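Local coordinates for protein salicylaldehyde dehydrogenase NahF (Pseudomonas putida, PDB 4JZ6) that probably oxidises salicylaldehyde to salicylate, using NAD+ and water, in the breakdown of naphthalene, at residues Ala380-Val386 with Pro400-Arg406; Ala62-Glu67 with Asn184-Phe188. One frame throughout, in Å; residues are numbered along the deposited sequence.

Contact 1: residues Ala380-Val386 with Pro400-Arg406; sequences ATILDHV and PITVVIR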
ATOM      1  N   ALA A 380      32.904 -16.879 -11.427  1.00 33.37           N
ATOM      2  CA  ALA A 380      32.227 -15.735 -12.024  1.00 33.30           C
ATOM      3  C   ALA A 380      31.902 -16.058 -13.478  1.00 39.32           C
ATOM      4  O   ALA A 380      32.786 -16.404 -14.260  1.00 31.44           O
ATOM      5  CB  ALA A 380      33.087 -14.495 -11.931  1.00 29.90           C
ATOM      6  N   THR A 381      30.624 -15.957 -13.827  1.00 30.26           N
ATOM      7  CA  THR A 381      30.151 -16.405 -15.129  1.00 30.75           C
ATOM      8  C   THR A 381      29.380 -15.312 -15.879  1.00 30.11           C
ATOM      9  O   THR A 381      28.523 -14.646 -15.307  1.00 29.30           O
ATOM     10  CB  THR A 381      29.256 -17.657 -14.973  1.00 31.19           C
ATOM     11  OG1 THR A 381      29.975 -18.680 -14.271  1.00 31.87           O
ATOM     12  CG2 THR A 381      28.829 -18.195 -16.325  1.00 31.85           C
ATOM     13  N   ILE A 382      29.700 -15.129 -17.157  1.00 30.55           N
ATOM     14  CA  ILE A 382      28.963 -14.203 -18.015  1.00 34.26           C
ATOM     15  C   ILE A 382      28.451 -14.928 -19.261  1.00 33.28           C
ATOM     16  O   ILE A 382      29.219 -15.597 -19.959  1.00 32.29           O
ATOM     17  CB  ILE A 382      29.837 -13.015 -18.472  1.00 33.55           C
ATOM     18  CG1 ILE A 382      30.470 -12.303 -17.278  1.00 29.41           C
ATOM     19  CG2 ILE A 382      29.018 -12.035 -19.280  1.00 29.63           C
ATOM     20  CD1 ILE A 382      31.519 -11.293 -17.674  1.00 29.48           C
ATOM     21  N   LEU A 383      27.154 -14.803 -19.531  1.00 32.50           N
ATOM     22  CA  LEU A 383      26.563 -15.371 -20.740  1.00 31.35           C
ATOM     23  C   LEU A 383      26.253 -14.247 -21.726  1.00 42.50           C
ATOM     24  O   LEU A 383      25.685 -13.215 -21.350  1.00 30.32           O
ATOM     25  CB  LEU A 383      25.296 -16.166 -20.413  1.00 31.41           C
ATOM     26  CG  LEU A 383      25.447 -17.310 -19.406  1.00 31.68           C
ATOM     27  CD1 LEU A 383      24.119 -18.000 -19.150  1.00 31.79           C
ATOM     28  CD2 LEU A 383      26.456 -18.296 -19.911  1.00 32.72           C
ATOM     29  N   ASP A 384      26.644 -14.447 -22.983  1.00 37.76           N
ATOM     30  CA  ASP A 384      26.429 -13.456 -24.033  1.00 36.46           C
ATOM     31  C   ASP A 384      25.394 -13.963 -25.036  1.00 40.26           C
ATOM     32  O   ASP A 384      25.141 -15.169 -25.118  1.00 42.61           O
ATOM     33  CB  ASP A 384      27.742 -13.163 -24.759  1.00 36.71           C
ATOM     34  CG  ASP A 384      27.678 -11.899 -25.604  1.00 37.72           C
ATOM     35  OD1 ASP A 384      26.580 -11.313 -25.736  1.00 32.01           O
ATOM     36  OD2 ASP A 384      28.730 -11.497 -26.146  1.00 37.54           O
ATOM     37  N   HIS A 385      24.817 -13.039 -25.806  1.00 36.67           N
ATOM     38  CA  HIS A 385      23.778 -13.363 -26.785  1.00 37.36           C
ATOM     39  C   HIS A 385      22.603 -14.087 -26.143  1.00 41.22           C
ATOM     40  O   HIS A 385      22.131 -15.105 -26.654  1.00 44.82           O
ATOM     41  CB  HIS A 385      24.338 -14.196 -27.936  1.00 34.33           C
ATOM     42  CG  HIS A 385      25.569 -13.617 -28.553  1.00 43.52           C
ATOM     43  ND1 HIS A 385      25.538 -12.534 -29.403  1.00 34.69           N
ATOM     44  CD2 HIS A 385      26.873 -13.977 -28.446  1.00 34.96           C
ATOM     45  CE1 HIS A 385      26.766 -12.248 -29.793  1.00 42.87           C
ATOM     46  NE2 HIS A 385      27.595 -13.109 -29.228  1.00 43.79           N
ATOM     47  N   VAL A 386      22.149 -13.561 -25.012  1.00 39.34           N
ATOM     48  CA  VAL A 386      20.956 -14.067 -24.358  1.00 38.63           C
ATOM     49  C   VAL A 386      19.724 -13.448 -25.019  1.00 38.10           C
ATOM     50  O   VAL A 386      19.702 -12.257 -25.330  1.00 34.04           O
ATOM     51  CB  VAL A 386      20.998 -13.778 -22.846  1.00 30.75           C
ATOM     52  CG1 VAL A 386      19.652 -14.034 -22.200  1.00 30.46           C
ATOM     53  CG2 VAL A 386      22.081 -14.627 -22.199  1.00 30.95           C
ATOM     54  N   PRO A 400      26.836 -15.532  -8.726  1.00 27.68           N
ATOM     55  CA  PRO A 400      27.911 -14.864  -9.469  1.00 28.46           C
ATOM     56  C   PRO A 400      27.818 -15.162 -10.968  1.00 32.08           C
ATOM     57  O   PRO A 400      28.782 -15.621 -11.592  1.00 28.89           O
ATOM     58  CB  PRO A 400      29.175 -15.491  -8.882  1.00 28.46           C
ATOM     59  CG  PRO A 400      28.749 -16.861  -8.469  1.00 29.03           C
ATOM     60  CD  PRO A 400      27.334 -16.694  -7.966  1.00 28.42           C
ATOM     61  N   ILE A 401      26.642 -14.909 -11.530  1.00 28.42           N
ATOM     62  CA  ILE A 401      26.405 -15.071 -12.954  1.00 32.21           C
ATOM     63  C   ILE A 401      25.581 -13.878 -13.424  1.00 31.60           C
ATOM     64  O   ILE A 401      24.807 -13.313 -12.649  1.00 27.55           O
ATOM     65  CB  ILE A 401      25.676 -16.402 -13.263  1.00 28.97           C
ATOM     66  CG1 ILE A 401      25.524 -16.603 -14.772  1.00 29.52           C
ATOM     67  CG2 ILE A 401      24.332 -16.458 -12.566  1.00 28.53           C
ATOM     68  CD1 ILE A 401      24.854 -17.909 -15.161  1.00 30.35           C
ATOM     69  N   THR A 402      25.777 -13.474 -14.676  1.00 27.75           N
ATOM     70  CA  THR A 402      25.032 -12.362 -15.250  1.00 28.52           C
ATOM     71  C   THR A 402      24.951 -12.506 -16.776  1.00 34.97           C
ATOM     72  O   THR A 402      25.781 -13.191 -17.388  1.00 28.58           O
ATOM     73  CB  THR A 402      25.649 -11.006 -14.839  1.00 26.56           C
ATOM     74  OG1 THR A 402      24.694  -9.959 -15.045  1.00 25.96           O
ATOM     75  CG2 THR A 402      26.919 -10.718 -15.631  1.00 27.03           C
ATOM     76  N   VAL A 403      23.943 -11.874 -17.381  1.00 27.56           N
ATOM     77  CA  VAL A 403      23.683 -12.051 -18.810  1.00 28.21           C
ATOM     78  C   VAL A 403      23.790 -10.768 -19.639  1.00 28.08           C
ATOM     79  O   VAL A 403      23.455  -9.674 -19.176  1.00 27.29           O
ATOM     80  CB  VAL A 403      22.303 -12.699 -19.071  1.00 29.57           C
ATOM     81  CG1 VAL A 403      22.194 -14.021 -18.338  1.00 28.80           C
ATOM     82  CG2 VAL A 403      21.179 -11.764 -18.664  1.00 27.67           C
ATOM     83  N   VAL A 404      24.266 -10.923 -20.870  1.00 28.76           N
ATOM     84  CA  VAL A 404      24.359  -9.816 -21.810  1.00 29.09           C
ATOM     85  C   VAL A 404      23.269  -9.926 -22.871  1.00 30.59           C
ATOM     86  O   VAL A 404      23.186 -10.925 -23.588  1.00 30.02           O
ATOM     87  CB  VAL A 404      25.726  -9.784 -22.521  1.00 29.41           C
ATOM     88  CG1 VAL A 404      25.898  -8.483 -23.269  1.00 29.37           C
ATOM     89  CG2 VAL A 404      26.846  -9.964 -21.519  1.00 32.83           C
ATOM     90  N   ILE A 405      22.424  -8.902 -22.957  1.00 28.76           N
ATOM     91  CA  ILE A 405      21.456  -8.816 -24.041  1.00 29.24           C
ATOM     92  C   ILE A 405      21.849  -7.671 -24.960  1.00 29.42           C
ATOM     93  O   ILE A 405      21.952  -6.523 -24.528  1.00 28.81           O
ATOM     94  CB  ILE A 405      20.034  -8.576 -23.526  1.00 28.73           C
ATOM     95  CG1 ILE A 405      19.688  -9.589 -22.432  1.00 28.48           C
ATOM     96  CG2 ILE A 405      19.051  -8.665 -24.676  1.00 29.40           C
ATOM     97  CD1 ILE A 405      18.471  -9.215 -21.619  1.00 27.82           C
ATOM     98  N   ARG A 406      22.094  -7.991 -26.223  1.00 30.35           N
ATOM     99  CA  ARG A 406      22.488  -6.983 -27.190  1.00 30.70           C
ATOM    100  C   ARG A 406      21.248  -6.354 -27.806  1.00 34.45           C
ATOM    101  O   ARG A 406      20.214  -7.009 -27.949  1.00 31.03           O
ATOM    102  CB  ARG A 406      23.374  -7.600 -28.268  1.00 33.50           C
ATOM    103  CG  ARG A 406      24.737  -8.027 -27.760  1.00 31.72           C
ATOM    104  CD  ARG A 406      25.364  -9.087 -28.639  1.00 32.77           C
ATOM    105  NE  ARG A 406      26.675  -9.487 -28.143  1.00 32.92           N
ATOM    106  CZ  ARG A 406      27.827  -9.189 -28.734  1.00 34.93           C
ATOM    107  NH1 ARG A 406      28.969  -9.599 -28.198  1.00 34.57           N
ATOM    108  NH2 ARG A 406      27.842  -8.493 -29.866  1.00 38.28           N
TER
HETATM  109  O   HOH W   1      21.467 -10.587 -27.108  1.00 31.84           O
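Thr-381 to Asp-384 and Ile-401 to Arg-406 run as neighbouring parallel strands, their axes approaching to 4.7 Å and inclined at 21°. The backbone bonds alternate: Thr-381 N to Pro-400 O, Thr-402 N to Thr-381 O, Leu-383 N to Thr-402 O and Val-404 N to Leu-383 O, the last 2.7 Å long. The pairing then slips by one residue. With positive phi and psi, His-385 bends the chain, and Val-386 N instead of His-385 N bonds to Val-404 O. A water next spans Val-386 O and Arg-406 N.

On one side of the sheet, Thr-381 and Ile-401 lie side by side, while the CD1 methyls of Leu-383 and Ile-401 meet at 4.1 Å. Val-386 CG2 presses on Val-403 CB at 3.7 Å, the two side chains at about a right angle. On the other side the CG2 methyls of Ile-382 and Val-404 touch, and helix 311-327 packs on Ile-382 through Phe-321 and Thr-325.

The charged end is a side-on, two-pronged salt bridge. With CG anti to the backbone N (chi1 -165°), Asp-384 turns its carboxylate to Arg-406: NE reaches OD1 at 3.0 Å and NH1 reaches OD2 at 2.8 Å, both on syn sides, with the two planes only 25° apart. His-385 CE1 sits over one guanidinium face, offset toward its rim, 3.2 Å from Arg-406 NE. NH1 also pairs with Asp-315, so two carboxylates share this nitrogen; the two-bond grip of Asp-384 probably limits the rotation of the guanidinium.

Strand 366-369 flanks the pair on one side, antiparallel, and strand 306-310 on the other, parallel. Strands 381-384 and 401-407 are joined by a loop without a helix, within the mixed sheet of the aldehyde dehydrogenase catalytic domain.

Contact 2: residues Ala62-Glu67 with Asn184-Phe188; sequences AAQAAE and NTVVF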
ATOM      1  N   ALA A  62       5.397 -13.517  21.209  1.00 34.38           N
ATOM      2  CA  ALA A  62       6.139 -12.376  20.690  1.00 30.61           C
ATOM      3  C   ALA A  62       5.200 -11.233  20.312  1.00 28.22           C
ATOM      4  O   ALA A  62       5.480 -10.063  20.587  1.00 27.11           O
ATOM      5  CB  ALA A  62       6.980 -12.794  19.490  1.00 26.68           C
ATOM      6  N   ALA A  63       4.084 -11.573  19.681  1.00 26.18           N
ATOM      7  CA  ALA A  63       3.123 -10.563  19.266  1.00 28.06           C
ATOM      8  C   ALA A  63       2.470  -9.913  20.478  1.00 27.28           C
ATOM      9  O   ALA A  63       2.311  -8.688  20.534  1.00 24.89           O
ATOM     10  CB  ALA A  63       2.074 -11.174  18.366  1.00 30.30           C
ATOM     11  N   GLN A  64       2.094 -10.744  21.445  1.00 28.38           N
ATOM     12  CA  GLN A  64       1.466 -10.257  22.667  1.00 33.09           C
ATOM     13  C   GLN A  64       2.396  -9.301  23.408  1.00 31.38           C
ATOM     14  O   GLN A  64       1.976  -8.226  23.847  1.00 30.56           O
ATOM     15  CB  GLN A  64       1.032 -11.428  23.555  1.00 33.19           C
ATOM     16  CG  GLN A  64      -0.151 -12.214  22.978  1.00 40.38           C
ATOM     17  CD  GLN A  64      -0.419 -13.523  23.707  1.00 49.62           C
ATOM     18  OE1 GLN A  64       0.410 -14.002  24.486  1.00 56.64           O
ATOM     19  NE2 GLN A  64      -1.583 -14.109  23.450  1.00 49.83           N
ATOM     20  N   ALA A  65       3.664  -9.688  23.520  1.00 27.07           N
ATOM     21  CA  ALA A  65       4.681  -8.812  24.091  1.00 26.20           C
ATOM     22  C   ALA A  65       4.738  -7.477  23.342  1.00 27.81           C
ATOM     23  O   ALA A  65       4.724  -6.413  23.958  1.00 24.76           O
ATOM     24  CB  ALA A  65       6.039  -9.493  24.073  1.00 26.52           C
ATOM     25  N   ALA A  66       4.790  -7.541  22.014  1.00 24.52           N
ATOM     26  CA  ALA A  66       4.849  -6.333  21.199  1.00 23.53           C
ATOM     27  C   ALA A  66       3.619  -5.454  21.410  1.00 23.28           C
ATOM     28  O   ALA A  66       3.735  -4.233  21.542  1.00 22.73           O
ATOM     29  CB  ALA A  66       5.008  -6.683  19.730  1.00 23.15           C
ATOM     30  N   GLU A  67       2.446  -6.082  21.441  1.00 26.96           N
ATOM     31  CA  GLU A  67       1.194  -5.362  21.663  1.00 32.14           C
ATOM     32  C   GLU A  67       1.212  -4.661  23.017  1.00 34.34           C
ATOM     33  O   GLU A  67       0.905  -3.472  23.118  1.00 36.16           O
ATOM     34  CB  GLU A  67      -0.002  -6.318  21.567  1.00 33.99           C
ATOM     35  CG  GLU A  67      -1.353  -5.695  21.904  1.00 42.70           C
ATOM     36  CD  GLU A  67      -2.048  -5.067  20.708  1.00 56.29           C
ATOM     37  OE1 GLU A  67      -3.295  -5.010  20.713  1.00 63.47           O
ATOM     38  OE2 GLU A  67      -1.359  -4.629  19.763  1.00 60.45           O
ATOM     39  N   ASN A 184       6.294   2.425  16.739  1.00 18.66           N
ATOM     40  CA  ASN A 184       5.768   1.066  16.703  1.00 19.03           C
ATOM     41  C   ASN A 184       6.684   0.084  17.412  1.00 23.12           C
ATOM     42  O   ASN A 184       7.853   0.386  17.668  1.00 19.46           O
ATOM     43  CB  ASN A 184       5.538   0.623  15.265  1.00 18.81           C
ATOM     44  CG  ASN A 184       4.692   1.607  14.497  1.00 18.43           C
ATOM     45  OD1 ASN A 184       3.478   1.649  14.666  1.00 18.57           O
ATOM     46  ND2 ASN A 184       5.329   2.415  13.661  1.00 18.02           N
ATOM     47  N   THR A 185       6.136  -1.081  17.744  1.00 20.83           N
ATOM     48  CA  THR A 185       6.929  -2.190  18.258  1.00 20.52           C
ATOM     49  C   THR A 185       6.934  -3.255  17.176  1.00 23.74           C
ATOM     50  O   THR A 185       6.068  -3.249  16.296  1.00 24.24           O
ATOM     51  CB  THR A 185       6.350  -2.754  19.564  1.00 21.19           C
ATOM     52  OG1 THR A 185       5.146  -3.476  19.285  1.00 34.33           O
ATOM     53  CG2 THR A 185       6.050  -1.629  20.535  1.00 21.11           C
ATOM     54  N   VAL A 186       7.908  -4.158  17.210  1.00 20.97           N
ATOM     55  CA  VAL A 186       8.051  -5.094  16.102  1.00 24.52           C
ATOM     56  C   VAL A 186       8.363  -6.541  16.492  1.00 26.05           C
ATOM     57  O   VAL A 186       9.156  -6.807  17.393  1.00 23.63           O
ATOM     58  CB  VAL A 186       9.062  -4.557  15.045  1.00 24.19           C
ATOM     59  CG1 VAL A 186       9.981  -3.533  15.674  1.00 24.22           C
ATOM     60  CG2 VAL A 186       9.863  -5.686  14.399  1.00 25.89           C
ATOM     61  N   VAL A 187       7.690  -7.466  15.817  1.00 32.01           N
ATOM     62  CA  VAL A 187       8.074  -8.866  15.832  1.00 29.37           C
ATOM     63  C   VAL A 187       9.000  -9.100  14.639  1.00 31.08           C
ATOM     64  O   VAL A 187       8.572  -9.056  13.481  1.00 26.13           O
ATOM     65  CB  VAL A 187       6.847  -9.790  15.753  1.00 26.11           C
ATOM     66  CG1 VAL A 187       7.282 -11.246  15.703  1.00 24.79           C
ATOM     67  CG2 VAL A 187       5.928  -9.549  16.939  1.00 23.76           C
ATOM     68  N   PHE A 188      10.277  -9.320  14.945  1.00 34.92           N
ATOM     69  CA  PHE A 188      11.334  -9.479  13.954  1.00 22.73           C
ATOM     70  C   PHE A 188      11.551 -10.959  13.665  1.00 23.53           C
ATOM     71  O   PHE A 188      12.026 -11.704  14.520  1.00 24.24           O
ATOM     72  CB  PHE A 188      12.613  -8.825  14.500  1.00 24.39           C
ATOM     73  CG  PHE A 188      13.871  -9.124  13.709  1.00 24.84           C
ATOM     74  CD1 PHE A 188      13.832  -9.387  12.346  1.00 22.42           C
ATOM     75  CD2 PHE A 188      15.109  -9.125  14.351  1.00 24.33           C
ATOM     76  CE1 PHE A 188      14.998  -9.657  11.648  1.00 25.79           C
ATOM     77  CE2 PHE A 188      16.275  -9.385  13.656  1.00 23.06           C
ATOM     78  CZ  PHE A 188      16.223  -9.652  12.305  1.00 22.84           C
TER
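Segment 62-67 of helix 56-73 runs roughly antiparallel to strand 186-188, at 151°, with Ala-66 nearest Thr-185 and Ala-63 nearest Val-187; the axes approach to 7.9 Å. The small residues on the helix are consistent with this close approach: Ala-62 and Ala-66, one turn apart, both point their CB toward the strand.

Val-187 supplies the apolar part. Its two methyls divide the work: Val-187 CG1 touches Ala-62 CB at 4.1 Å, while CG2, anti to the carbonyl carbon, slips against the helix backbone between Ala-62 and Ala-66. There Val-187 CG2 lies 3.7 Å from Ala-62 O and 3.8 Å from Ala-63 CA, and it also meets Ala-66 CB. Leu-218 of the neighbouring strand 215-218 touches both Ala-62 and Val-187, so this apolar patch extends to the next strand.

The strand belongs to the mostly parallel sheet of the Rossmann-like NAD-binding domain of aldehyde dehydrogenases, between strands 159-162 and 215-218. Its alternation sends Val-187 to helix 56-73, whereas Val-186 and Phe-188 turn to helix 170-181 on the opposite face.

The polar part is one bond. Thr-185 OG1 donates to Ala-66 O at 2.8 Å, coming in from well above the carbonyl plane, with a C=O...OG1 angle of 103°. A chi1 of 72° sets this hydroxyl between the backbone N and the carbonyl carbon of Thr-185, facing the helix; it lies just 3.2 Å from Ala-66 CB, while Thr-185 CG2 lies 3.6 Å from Ala-66 O. With an alanine here, Ala-66 O would probably lose this side-chain donor and a gap would open beside the helix. The backbone of Thr-185 pairs with Ile-159, and the side-chain amide of Asn-184 is held by Val-156, Gly-157, Pro-179 and Phe-483.

Contacts 1 and 2 lie on opposite sides of the chain's centre, with their own centres 44 Å apart and nearest atoms about 24 Å apart, and they do not touch. Contact 2 fixes a helix to the sheet of the NAD-binding domain; contact 1 joins two strands within the catalytic domain's sheet. Neither residue set lines a salicylaldehyde pocket, but each sheet has a strand near such residues along the chain. Strand 264-267, in the sheet of contact 2, ends at Glu-267, the predicted active-site residue. Strand 306-310, beside 401-407 of contact 1, follows shortly after Ile-300, Cys-301 and Met-302 of one salicylaldehyde pocket.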